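Local atomic coordinates of histidine--tRNA ligase (Thermus thermophilus, PDB entry 1H4V), a protein that catalyses the ATP-dependent attachment of L-histidine to its cognate tRNA(His), releasing AMP and diphosphate. Residues T41-E46 with A107-R112; E81-M86 with D289-L294; G382-D387 with G392-K397; T401-R406 with P413-Q418. All coordinates share one frame; numbering follows the deposited sequence.

Contact 1 of 4, residues T41-E46 with A107-R112; sequences TPIFEE and AGPMFR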
loop_
_atom_site.group_PDB
_atom_site.type_symbol
_atom_site.label_atom_id
_atom_site.label_comp_id
_atom_site.label_asym_id
_atom_site.label_seq_id
_atom_site.Cartn_x
_atom_site.Cartn_y
_atom_site.Cartn_z
ATOM N N THR A 41 4.568 8.087 3.712
ATOM C CA THR A 41 5.035 9.305 3.059
ATOM C C THR A 41 4.732 9.230 1.574
ATOM O O THR A 41 4.358 8.172 1.060
ATOM C CB THR A 41 6.551 9.507 3.235
ATOM O OG1 THR A 41 7.264 8.449 2.581
ATOM C CG2 THR A 41 6.909 9.518 4.702
ATOM N N PRO A 42 4.882 10.356 0.859
ATOM C CA PRO A 42 4.607 10.350 -0.580
ATOM C C PRO A 42 5.600 9.522 -1.391
ATOM O O PRO A 42 6.716 9.248 -0.951
ATOM C CB PRO A 42 4.664 11.833 -0.944
ATOM C CG PRO A 42 4.174 12.496 0.305
ATOM C CD PRO A 42 4.949 11.740 1.362
ATOM N N ILE A 43 5.172 9.119 -2.581
ATOM C CA ILE A 43 6.013 8.341 -3.476
ATOM C C ILE A 43 7.214 9.175 -3.953
ATOM O O ILE A 43 8.292 8.645 -4.194
ATOM C CB ILE A 43 5.197 7.862 -4.688
ATOM C CG1 ILE A 43 4.103 6.884 -4.226
ATOM C CG2 ILE A 43 6.110 7.260 -5.723
ATOM C CD1 ILE A 43 4.605 5.562 -3.643
ATOM N N PHE A 44 7.024 10.481 -4.102
ATOM C CA PHE A 44 8.118 11.353 -4.523
ATOM C C PHE A 44 8.216 12.579 -3.631
ATOM O O PHE A 44 7.249 12.962 -2.969
ATOM C CB PHE A 44 7.968 11.782 -5.996
ATOM C CG PHE A 44 6.676 12.494 -6.317
ATOM C CD1 PHE A 44 6.396 13.749 -5.787
ATOM C CD2 PHE A 44 5.752 11.915 -7.182
ATOM C CE1 PHE A 44 5.209 14.423 -6.114
ATOM C CE2 PHE A 44 4.563 12.577 -7.516
ATOM C CZ PHE A 44 4.293 13.838 -6.977
ATOM N N GLU A 45 9.397 13.183 -3.614
ATOM C CA GLU A 45 9.658 14.372 -2.803
ATOM C C GLU A 45 10.683 15.258 -3.489
ATOM O O GLU A 45 11.225 14.908 -4.547
ATOM C CB GLU A 45 10.204 13.966 -1.431
ATOM C CG GLU A 45 9.334 12.968 -0.725
ATOM C CD GLU A 45 9.251 13.206 0.760
ATOM O OE1 GLU A 45 9.429 14.364 1.193
ATOM O OE2 GLU A 45 8.981 12.234 1.489
ATOM N N GLU A 46 10.949 16.410 -2.886
ATOM C CA GLU A 46 11.947 17.305 -3.447
ATOM C C GLU A 46 13.256 16.542 -3.370
ATOM O O GLU A 46 13.569 15.923 -2.354
ATOM C CB GLU A 46 12.071 18.584 -2.631
ATOM C CG GLU A 46 10.917 19.522 -2.747
ATOM C CD GLU A 46 11.297 20.899 -2.254
ATOM O OE1 GLU A 46 12.282 21.460 -2.792
ATOM O OE2 GLU A 46 10.623 21.415 -1.329
ATOM N N ALA A 107 5.803 0.880 5.491
ATOM C CA ALA A 107 6.021 -0.167 4.522
ATOM C C ALA A 107 5.605 0.445 3.199
ATOM O O ALA A 107 4.571 1.104 3.114
ATOM C CB ALA A 107 5.159 -1.374 4.845
ATOM N N GLY A 108 6.408 0.252 2.164
ATOM C CA GLY A 108 6.031 0.811 0.882
ATOM C C GLY A 108 7.072 0.624 -0.196
ATOM O O GLY A 108 8.143 0.094 0.056
ATOM N N PRO A 109 6.777 1.049 -1.423
ATOM C CA PRO A 109 7.743 0.897 -2.512
ATOM C C PRO A 109 8.905 1.890 -2.469
ATOM O O PRO A 109 8.759 3.005 -1.968
ATOM C CB PRO A 109 6.876 1.079 -3.755
ATOM C CG PRO A 109 5.858 2.040 -3.302
ATOM C CD PRO A 109 5.470 1.485 -1.945
ATOM N N MET A 110 10.054 1.450 -2.977
ATOM C CA MET A 110 11.254 2.267 -3.077
ATOM C C MET A 110 11.681 2.128 -4.536
ATOM O O MET A 110 11.321 1.168 -5.222
ATOM C CB MET A 110 12.385 1.758 -2.190
ATOM C CG MET A 110 12.078 1.748 -0.719
ATOM S SD MET A 110 11.812 3.383 -0.047
ATOM C CE MET A 110 11.038 3.000 1.588
ATOM N N PHE A 111 12.463 3.087 -4.999
ATOM C CA PHE A 111 12.883 3.123 -6.386
ATOM C C PHE A 111 14.378 3.300 -6.510
ATOM O O PHE A 111 14.973 4.198 -5.929
ATOM C CB PHE A 111 12.088 4.229 -7.067
ATOM C CG PHE A 111 10.613 4.045 -6.918
ATOM C CD1 PHE A 111 9.923 3.189 -7.776
ATOM C CD2 PHE A 111 9.925 4.646 -5.869
ATOM C CE1 PHE A 111 8.562 2.933 -7.594
ATOM C CE2 PHE A 111 8.566 4.400 -5.671
ATOM C CZ PHE A 111 7.881 3.540 -6.535
ATOM N N ARG A 112 14.958 2.407 -7.294
ATOM C CA ARG A 112 16.397 2.314 -7.538
ATOM C C ARG A 112 16.545 2.325 -9.063
ATOM O O ARG A 112 15.896 1.551 -9.752
ATOM C CB ARG A 112 16.880 0.970 -6.977
ATOM C CG ARG A 112 18.368 0.812 -6.737
ATOM C CD ARG A 112 18.606 -0.377 -5.786
ATOM N NE ARG A 112 18.289 -1.667 -6.410
ATOM C CZ ARG A 112 17.977 -2.770 -5.721
ATOM N NH1 ARG A 112 17.925 -2.747 -4.389
ATOM N NH2 ARG A 112 17.740 -3.919 -6.339
#
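P109 is the first residue of 107-112 to meet I43, and its ring carbon CG lies 3.8 Å from I43 CD1, the two side chains crossing at about a right angle. M110, whose CB points away from 41-46, packs on F124 and Q126 of strand 123-132. F111 then directs its CB toward 41-46, and its CE2 sits 3.8 Å from I43 CG2, with CZ a little farther at 4.2 Å; the methyl approaches the ring obliquely. One isoleucine thus serves both partners. Its CG1 branch stands beside the backbone N (chi1 -65°) and sends CD1 to the proline, while the CG2 methyl, anti to that N, goes to the phenylalanine.

The backbones are too far apart to pair directly, with I43 CA and P109 CA 7.7 Å apart. R79 bridges the gap, making backbone hydrogen bonds with both I43 and F111 and giving its NH1 to P109 O. The second subunit closes over the same cluster: I43 packs on its F111, F111 on its I43, and its Q123 accepts from I43 N. P42 fits the proline of class II motif 1, and F111-R112 fit the first two residues of the fRxE signature of motif 2. The direct contact is apolar and probably rests on shape and exclusion of water, with the polar links supplied by R79 and by Q123 of the second subunit.

Contact 2 of 4, residues E81-M86 with D289-L294; sequences EGTAAM and DGLSEL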
loop_
_atom_site.group_PDB
_atom_site.type_symbol
_atom_site.label_atom_id
_atom_site.label_comp_id
_atom_site.label_asym_id
_atom_site.label_seq_id
_atom_site.Cartn_x
_atom_site.Cartn_y
_atom_site.Cartn_z
ATOM N N GLU A 81 14.678 5.658 -0.424
ATOM C CA GLU A 81 14.888 5.138 0.929
ATOM C C GLU A 81 13.760 5.653 1.812
ATOM O O GLU A 81 13.020 6.550 1.423
ATOM C CB GLU A 81 16.217 5.641 1.504
ATOM C CG GLU A 81 16.241 7.152 1.701
ATOM C CD GLU A 81 17.296 7.602 2.696
ATOM O OE1 GLU A 81 18.491 7.313 2.468
ATOM O OE2 GLU A 81 16.930 8.244 3.708
ATOM N N GLY A 82 13.651 5.108 3.015
ATOM C CA GLY A 82 12.596 5.546 3.906
ATOM C C GLY A 82 12.985 6.525 4.995
ATOM O O GLY A 82 12.202 7.424 5.320
ATOM N N THR A 83 14.188 6.365 5.542
ATOM C CA THR A 83 14.663 7.201 6.652
ATOM C C THR A 83 14.566 8.708 6.476
ATOM O O THR A 83 13.958 9.376 7.309
ATOM C CB THR A 83 16.119 6.851 7.049
ATOM O OG1 THR A 83 16.236 5.433 7.242
ATOM C CG2 THR A 83 16.495 7.555 8.364
ATOM N N ALA A 84 15.157 9.249 5.411
ATOM C CA ALA A 84 15.105 10.690 5.180
ATOM C C ALA A 84 13.665 11.202 5.086
ATOM O O ALA A 84 13.354 12.283 5.584
ATOM C CB ALA A 84 15.873 11.060 3.916
ATOM N N ALA A 85 12.796 10.429 4.445
ATOM C CA ALA A 85 11.390 10.812 4.298
ATOM C C ALA A 85 10.694 10.854 5.655
ATOM O O ALA A 85 9.880 11.736 5.917
ATOM C CB ALA A 85 10.672 9.835 3.384
ATOM N N MET A 86 11.018 9.898 6.515
ATOM C CA MET A 86 10.413 9.841 7.844
ATOM C C MET A 86 10.912 10.980 8.712
ATOM O O MET A 86 10.123 11.596 9.426
ATOM C CB MET A 86 10.683 8.475 8.488
ATOM C CG MET A 86 9.960 7.377 7.716
ATOM S SD MET A 86 10.479 5.702 8.028
ATOM C CE MET A 86 9.489 5.344 9.507
ATOM N N ASP A 289 22.405 10.270 13.899
ATOM C CA ASP A 289 22.156 11.568 14.512
ATOM C C ASP A 289 22.276 12.877 13.714
ATOM O O ASP A 289 21.652 13.866 14.090
ATOM C CB ASP A 289 22.987 11.658 15.797
ATOM C CG ASP A 289 22.642 10.540 16.788
ATOM O OD1 ASP A 289 23.349 10.400 17.807
ATOM O OD2 ASP A 289 21.662 9.798 16.540
ATOM N N GLY A 290 23.034 12.909 12.623
ATOM C CA GLY A 290 23.153 14.161 11.885
ATOM C C GLY A 290 22.289 14.380 10.643
ATOM O O GLY A 290 22.448 15.380 9.941
ATOM N N LEU A 291 21.362 13.467 10.373
ATOM C CA LEU A 291 20.513 13.575 9.196
ATOM C C LEU A 291 19.502 14.720 9.261
ATOM O O LEU A 291 19.232 15.376 8.250
ATOM C CB LEU A 291 19.786 12.242 8.947
ATOM C CG LEU A 291 18.769 12.196 7.803
ATOM C CD1 LEU A 291 19.454 12.434 6.477
ATOM C CD2 LEU A 291 18.089 10.848 7.802
ATOM N N SER A 292 18.941 14.962 10.439
ATOM C CA SER A 292 17.960 16.028 10.604
ATOM C C SER A 292 18.530 17.399 10.236
ATOM O O SER A 292 17.924 18.151 9.477
ATOM C CB SER A 292 17.453 16.053 12.043
ATOM O OG SER A 292 16.490 17.079 12.215
ATOM N N GLU A 293 19.692 17.727 10.788
ATOM C CA GLU A 293 20.331 19.010 10.504
ATOM C C GLU A 293 20.635 19.124 9.017
ATOM O O GLU A 293 20.574 20.205 8.431
ATOM C CB GLU A 293 21.609 19.154 11.339
ATOM C CG GLU A 293 21.326 19.550 12.787
ATOM C CD GLU A 293 22.411 19.116 13.758
ATOM O OE1 GLU A 293 22.480 17.905 14.077
ATOM O OE2 GLU A 293 23.194 19.985 14.210
ATOM N N LEU A 294 20.940 17.985 8.410
ATOM C CA LEU A 294 21.251 17.914 6.991
ATOM C C LEU A 294 20.040 18.373 6.174
ATOM O O LEU A 294 20.185 18.928 5.086
ATOM C CB LEU A 294 21.636 16.468 6.646
ATOM C CG LEU A 294 22.087 16.038 5.254
ATOM C CD1 LEU A 294 20.924 16.143 4.293
ATOM C CD2 LEU A 294 23.261 16.892 4.800
#
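L291 and T83 meet because each turns a methyl-bearing branch outward from its helix. In L291, CG stands opposite the backbone N (chi1 176°) and chi2 of 64° places CD2 at the contact; in T83, OG1 stands beside the backbone N, which leaves CG2 opposite it. The two methyls come within 3.7 Å, T83 CG2 against L291 CD2, the side chains crossing at a slant. The same leucine carbon also rests over the backbone of the next residue, with CD2 4.0 Å from A84 CA and 4.5 Å from A84 CB. L291 packs in addition on V87, one turn farther along helix 83-92, so that it lies against the beginning of that helix.

The helix start is fixed from its own side. E81 reaches over the intervening turn and its OE2 accepts from A84 N at 2.7 Å, a capping bond with an N-H...O angle of 155° in which the donor lies nearly in line with the carboxylate C-O bond. The other oxygen, OE1, forms a salt bridge with K52. Next to L291, S292 gives the short helix 291-294 a further hold through packing on V87 and L91.

Both segments belong to the catalytic domain, and they join helix 83-92 to the connection between strands 281-287 and 302-308. The work is divided: a carboxylate caps one amide, A84 N, in the first turn of the helix, while between the two segments the touching groups are apolar, the L291 CD2 methyl against T83 and A84.

Contact 3 of 4, residues G382-D387 with G392-K397; sequences GFLGED and GEVTLK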
loop_
_atom_site.group_PDB
_atom_site.type_symbol
_atom_site.label_atom_id
_atom_site.label_comp_id
_atom_site.label_asym_id
_atom_site.label_seq_id
_atom_site.Cartn_x
_atom_site.Cartn_y
_atom_site.Cartn_z
ATOM N N GLY A 382 -24.626 -24.212 -5.741
ATOM C CA GLY A 382 -26.039 -23.888 -5.813
ATOM C C GLY A 382 -26.535 -24.135 -7.220
ATOM O O GLY A 382 -25.799 -23.938 -8.191
ATOM N N PHE A 383 -27.776 -24.573 -7.349
ATOM C CA PHE A 383 -28.313 -24.834 -8.668
ATOM C C PHE A 383 -29.627 -24.123 -8.897
ATOM O O PHE A 383 -30.534 -24.180 -8.064
ATOM C CB PHE A 383 -28.482 -26.340 -8.885
ATOM C CG PHE A 383 -27.198 -27.101 -8.793
ATOM C CD1 PHE A 383 -26.657 -27.429 -7.555
ATOM C CD2 PHE A 383 -26.503 -27.460 -9.948
ATOM C CE1 PHE A 383 -25.439 -28.101 -7.466
ATOM C CE2 PHE A 383 -25.281 -28.135 -9.869
ATOM C CZ PHE A 383 -24.751 -28.454 -8.629
ATOM N N LEU A 384 -29.712 -23.440 -10.033
ATOM C CA LEU A 384 -30.916 -22.711 -10.398
ATOM C C LEU A 384 -31.386 -23.114 -11.791
ATOM O O LEU A 384 -30.721 -22.851 -12.796
ATOM C CB LEU A 384 -30.664 -21.206 -10.362
ATOM C CG LEU A 384 -30.449 -20.533 -9.010
ATOM C CD1 LEU A 384 -30.060 -19.077 -9.247
ATOM C CD2 LEU A 384 -31.719 -20.606 -8.180
ATOM N N GLY A 385 -32.537 -23.765 -11.834
ATOM C CA GLY A 385 -33.094 -24.189 -13.095
ATOM C C GLY A 385 -34.542 -23.761 -13.169
ATOM O O GLY A 385 -35.054 -23.077 -12.273
ATOM N N GLU A 386 -35.203 -24.177 -14.242
ATOM C CA GLU A 386 -36.599 -23.855 -14.469
ATOM C C GLU A 386 -37.444 -24.185 -13.244
ATOM O O GLU A 386 -38.271 -23.378 -12.820
ATOM C CB GLU A 386 -37.099 -24.636 -15.677
ATOM C CG GLU A 386 -38.400 -24.138 -16.245
ATOM C CD GLU A 386 -38.813 -24.910 -17.476
ATOM O OE1 GLU A 386 -39.747 -24.454 -18.165
ATOM O OE2 GLU A 386 -38.208 -25.975 -17.753
ATOM N N ASP A 387 -37.215 -25.362 -12.667
ATOM C CA ASP A 387 -37.960 -25.804 -11.495
ATOM C C ASP A 387 -37.803 -24.879 -10.283
ATOM O O ASP A 387 -38.797 -24.442 -9.701
ATOM C CB ASP A 387 -37.550 -27.234 -11.108
ATOM C CG ASP A 387 -37.768 -28.240 -12.239
ATOM O OD1 ASP A 387 -37.048 -28.162 -13.264
ATOM O OD2 ASP A 387 -38.660 -29.109 -12.105
ATOM N N GLY A 392 -39.390 -20.321 -6.835
ATOM C CA GLY A 392 -38.735 -19.300 -6.033
ATOM C C GLY A 392 -37.896 -19.971 -4.957
ATOM O O GLY A 392 -37.891 -19.557 -3.798
ATOM N N GLU A 393 -37.186 -21.022 -5.354
ATOM C CA GLU A 393 -36.348 -21.788 -4.445
ATOM C C GLU A 393 -34.945 -21.966 -5.007
ATOM O O GLU A 393 -34.616 -21.439 -6.071
ATOM C CB GLU A 393 -36.972 -23.166 -4.201
ATOM C CG GLU A 393 -38.343 -23.107 -3.563
ATOM C CD GLU A 393 -39.025 -24.461 -3.490
ATOM O OE1 GLU A 393 -40.131 -24.531 -2.916
ATOM O OE2 GLU A 393 -38.464 -25.453 -4.006
ATOM N N VAL A 394 -34.129 -22.727 -4.283
ATOM C CA VAL A 394 -32.751 -22.999 -4.674
ATOM C C VAL A 394 -32.354 -24.370 -4.156
ATOM O O VAL A 394 -32.899 -24.852 -3.157
ATOM C CB VAL A 394 -31.777 -21.972 -4.054
ATOM C CG1 VAL A 394 -30.407 -22.098 -4.692
ATOM C CG2 VAL A 394 -32.327 -20.573 -4.224
ATOM N N THR A 395 -31.402 -24.994 -4.835
ATOM C CA THR A 395 -30.913 -26.294 -4.420
ATOM C C THR A 395 -29.487 -26.062 -3.981
ATOM O O THR A 395 -28.696 -25.472 -4.714
ATOM C CB THR A 395 -30.941 -27.311 -5.583
ATOM O OG1 THR A 395 -32.303 -27.618 -5.902
ATOM C CG2 THR A 395 -30.217 -28.593 -5.206
ATOM N N LEU A 396 -29.166 -26.500 -2.772
ATOM C CA LEU A 396 -27.821 -26.336 -2.246
ATOM C C LEU A 396 -27.194 -27.696 -1.980
ATOM O O LEU A 396 -27.881 -28.659 -1.649
ATOM C CB LEU A 396 -27.845 -25.511 -0.952
ATOM C CG LEU A 396 -28.297 -24.044 -1.051
ATOM C CD1 LEU A 396 -28.281 -23.407 0.341
ATOM C CD2 LEU A 396 -27.388 -23.279 -2.010
ATOM N N LYS A 397 -25.880 -27.771 -2.140
ATOM C CA LYS A 397 -25.177 -29.011 -1.903
ATOM C C LYS A 397 -23.870 -28.728 -1.190
ATOM O O LYS A 397 -22.973 -28.107 -1.759
ATOM C CB LYS A 397 -24.893 -29.727 -3.224
ATOM C CG LYS A 397 -24.241 -31.090 -3.047
ATOM C CD LYS A 397 -23.881 -31.710 -4.389
ATOM C CE LYS A 397 -23.538 -33.181 -4.238
ATOM N NZ LYS A 397 -24.706 -33.929 -3.683
#
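T395 O is held from the neighbouring strand by F383 N at 2.9 Å, a bond lying in the carbonyl plane with an N-H...O angle of 153°. A CA-H...O contact adds to it, G382 CA standing 3.3 Å from the same oxygen. The return bond, from T395 N to F383 O, is weak at 3.4 Å. F383 and T395 therefore form an antiparallel hydrogen-bonded pair, and G382 with L396 the adjoining non-hydrogen-bonded one, between strand axes 148° apart in direction.

On the F383 side of the sheet, the CB atoms of F383 and T395 are 4.2 Å apart. F383 holds CG beside its backbone N (chi1 -61°), which brings the ring edge near T395 O, while the ring packs on P366 and L370 of helix 366-375. T395 OG1 has partners outside the two segments, E388 and R406.

The other side is aliphatic. L384 CD2 lies 4.0 Å from V394 CG2 and 3.7 Å from E393 O, and L396 CD2 comes within 4.1 Å of G382 CA, where no side chain stands between. Helix 338-351 packs on L384 and V394, and helix 412-419 on V394 and L396.

Between the strands runs the short helix 386-391, entered at the N-cap residue G385 and ended by a Schellman motif whose C-prime residue, G392, has positive phi. These antiparallel neighbours, joined through a short helix, belong to the mixed sheet of the anticodon-binding domain, packed by helices on both faces as in other class IIa synthetases.

Contact 4 of 4, residues T401-R406 with P413-Q418; sequences TGEQVR and PGYLLQ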
loop_
_atom_site.group_PDB
_atom_site.type_symbol
_atom_site.label_atom_id
_atom_site.label_comp_id
_atom_site.label_asym_id
_atom_site.label_seq_id
_atom_site.Cartn_x
_atom_site.Cartn_y
_atom_site.Cartn_z
ATOM N N THR A 401 -19.663 -32.742 2.309
ATOM C CA THR A 401 -20.429 -33.883 2.801
ATOM C C THR A 401 -21.450 -34.446 1.813
ATOM O O THR A 401 -22.071 -35.475 2.083
ATOM C CB THR A 401 -21.169 -33.535 4.105
ATOM O OG1 THR A 401 -22.274 -32.667 3.814
ATOM C CG2 THR A 401 -20.217 -32.850 5.091
ATOM N N GLY A 402 -21.628 -33.776 0.677
ATOM C CA GLY A 402 -22.575 -34.248 -0.320
ATOM C C GLY A 402 -24.031 -33.962 -0.006
ATOM O O GLY A 402 -24.903 -34.163 -0.851
ATOM N N GLU A 403 -24.302 -33.496 1.208
ATOM C CA GLU A 403 -25.663 -33.180 1.619
ATOM C C GLU A 403 -26.311 -32.151 0.678
ATOM O O GLU A 403 -25.784 -31.052 0.493
ATOM C CB GLU A 403 -25.668 -32.627 3.050
ATOM C CG GLU A 403 -27.022 -32.067 3.456
ATOM C CD GLU A 403 -26.990 -31.322 4.773
ATOM O OE1 GLU A 403 -26.152 -30.404 4.926
ATOM O OE2 GLU A 403 -27.813 -31.650 5.655
ATOM N N GLN A 404 -27.458 -32.509 0.101
ATOM C CA GLN A 404 -28.167 -31.625 -0.814
ATOM C C GLN A 404 -29.550 -31.268 -0.291
ATOM O O GLN A 404 -30.334 -32.143 0.074
ATOM C CB GLN A 404 -28.293 -32.274 -2.191
ATOM C CG GLN A 404 -28.892 -31.352 -3.239
ATOM C CD GLN A 404 -29.008 -32.001 -4.603
ATOM O OE1 GLN A 404 -28.031 -32.510 -5.148
ATOM N NE2 GLN A 404 -30.207 -31.984 -5.163
ATOM N N VAL A 405 -29.850 -29.975 -0.269
ATOM C CA VAL A 405 -31.131 -29.502 0.234
ATOM C C VAL A 405 -31.820 -28.516 -0.709
ATOM O O VAL A 405 -31.172 -27.823 -1.493
ATOM C CB VAL A 405 -30.951 -28.819 1.595
ATOM C CG1 VAL A 405 -30.084 -27.569 1.427
ATOM C CG2 VAL A 405 -32.308 -28.466 2.187
ATOM N N ARG A 406 -33.144 -28.464 -0.619
ATOM C CA ARG A 406 -33.941 -27.566 -1.440
ATOM C C ARG A 406 -34.613 -26.566 -0.506
ATOM O O ARG A 406 -35.433 -26.937 0.320
ATOM C CB ARG A 406 -35.000 -28.362 -2.211
ATOM C CG ARG A 406 -35.986 -27.510 -2.982
ATOM C CD ARG A 406 -35.305 -26.756 -4.105
ATOM N NE ARG A 406 -35.224 -27.543 -5.336
ATOM C CZ ARG A 406 -36.216 -27.673 -6.216
ATOM N NH1 ARG A 406 -37.382 -27.069 -6.015
ATOM N NH2 ARG A 406 -36.039 -28.408 -7.307
ATOM N N PRO A 413 -29.788 -17.204 3.030
ATOM C CA PRO A 413 -28.804 -16.487 3.854
ATOM C C PRO A 413 -28.660 -17.124 5.240
ATOM O O PRO A 413 -27.559 -17.451 5.687
ATOM C CB PRO A 413 -29.388 -15.075 3.951
ATOM C CG PRO A 413 -30.215 -14.949 2.717
ATOM C CD PRO A 413 -30.878 -16.305 2.611
ATOM N N GLY A 414 -29.794 -17.298 5.909
ATOM C CA GLY A 414 -29.791 -17.874 7.238
ATOM C C GLY A 414 -29.215 -19.269 7.277
ATOM O O GLY A 414 -28.396 -19.584 8.137
ATOM N N TYR A 415 -29.640 -20.107 6.343
ATOM C CA TYR A 415 -29.169 -21.479 6.284
ATOM C C TYR A 415 -27.653 -21.545 6.098
ATOM O O TYR A 415 -26.959 -22.295 6.796
ATOM C CB TYR A 415 -29.859 -22.207 5.136
ATOM C CG TYR A 415 -29.381 -23.621 4.948
ATOM C CD1 TYR A 415 -29.996 -24.686 5.619
ATOM C CD2 TYR A 415 -28.288 -23.897 4.127
ATOM C CE1 TYR A 415 -29.526 -25.996 5.475
ATOM C CE2 TYR A 415 -27.809 -25.195 3.976
ATOM C CZ TYR A 415 -28.428 -26.237 4.646
ATOM O OH TYR A 415 -27.951 -27.517 4.478
ATOM N N LEU A 416 -27.145 -20.765 5.145
ATOM C CA LEU A 416 -25.715 -20.746 4.858
ATOM C C LEU A 416 -24.914 -20.251 6.054
ATOM O O LEU A 416 -23.835 -20.772 6.338
ATOM C CB LEU A 416 -25.428 -19.865 3.641
ATOM C CG LEU A 416 -25.890 -20.387 2.280
ATOM C CD1 LEU A 416 -25.916 -19.251 1.292
ATOM C CD2 LEU A 416 -24.962 -21.492 1.797
ATOM N N LEU A 417 -25.448 -19.255 6.755
ATOM C CA LEU A 417 -24.770 -18.698 7.923
ATOM C C LEU A 417 -24.726 -19.692 9.081
ATOM O O LEU A 417 -23.729 -19.785 9.790
ATOM C CB LEU A 417 -25.457 -17.407 8.375
ATOM C CG LEU A 417 -24.519 -16.208 8.541
ATOM C CD1 LEU A 417 -23.544 -16.455 9.686
ATOM C CD2 LEU A 417 -23.766 -15.972 7.231
ATOM N N GLN A 418 -25.810 -20.433 9.271
ATOM C CA GLN A 418 -25.874 -21.430 10.330
ATOM C C GLN A 418 -24.900 -22.563 10.021
ATOM O O GLN A 418 -24.327 -23.167 10.924
ATOM C CB GLN A 418 -27.293 -21.991 10.434
ATOM C CG GLN A 418 -27.430 -23.247 11.285
ATOM C CD GLN A 418 -27.155 -23.004 12.760
ATOM O OE1 GLN A 418 -27.801 -22.165 13.398
ATOM N NE2 GLN A 418 -26.197 -23.745 13.311
#
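Strand 404-406 and helix 413-418 stay well apart, V405 CA and Y415 CA being 10.2 Å from each other, so that side chains alone bridge the interval. Most of that distance is spanned by Y415, whose CG points opposite the backbone N (chi1 177°) and carries the ring out from the helix toward the strand. V405 meets it from the strand, the two side chains sliding past one another in opposite directions. V405 CG1, in the crowded position between N and the carbonyl carbon (chi1 64°), lies 3.9 Å from Y415 CZ and 3.7 Å from Y415 OH, approaching the ring obliquely. E403, also from the strand side, runs against the tyrosine: its chain is extended, OE1 is 3.4 Å from Y415 OH, and the carboxylate plane is turned 54° from that of the ring. Within 401-406, E403 N makes a weak hydrogen bond to T401 OG1.

Deeper in, L396 packs on both V405 and Y415, while F380 also touches the tyrosine ring. An alanine in place of Y415 is likely to leave V405 CG1 without its aromatic neighbour, open a gap beside L396 and F380, and take from the E403 carboxylate its polar neighbour. The contact lies at the surface of the anticodon-binding domain, where it joins the edge strand to the last helix. Its chemistry is mixed: the hydroxyl end of the ring, around CZ, packs obliquely on V405, and the hydroxyl itself brings a polar group close to an exposed carboxylate.

In the fold
From the N terminus, contact 1 closes the loop between 41-46 and 107-112. Contact 2 starts inside that loop at 81-86 and ends far beyond it at 289-294, so the two cross; within the catalytic domain they touch, M110 SD packing on E81 and T41 OG1 on A85. The chain then passes into the anticodon-binding domain. There contact 3 closes the short helical connection between two antiparallel strands, and contact 4 follows in series, joining the edge strand to the C-terminal helix. Neighbouring strands unite these two, with a probable hydrogen bond from L396 N to V405 O and a salt bridge between E393 and R406. The centres of contacts 2 and 3 are about 63 Å apart.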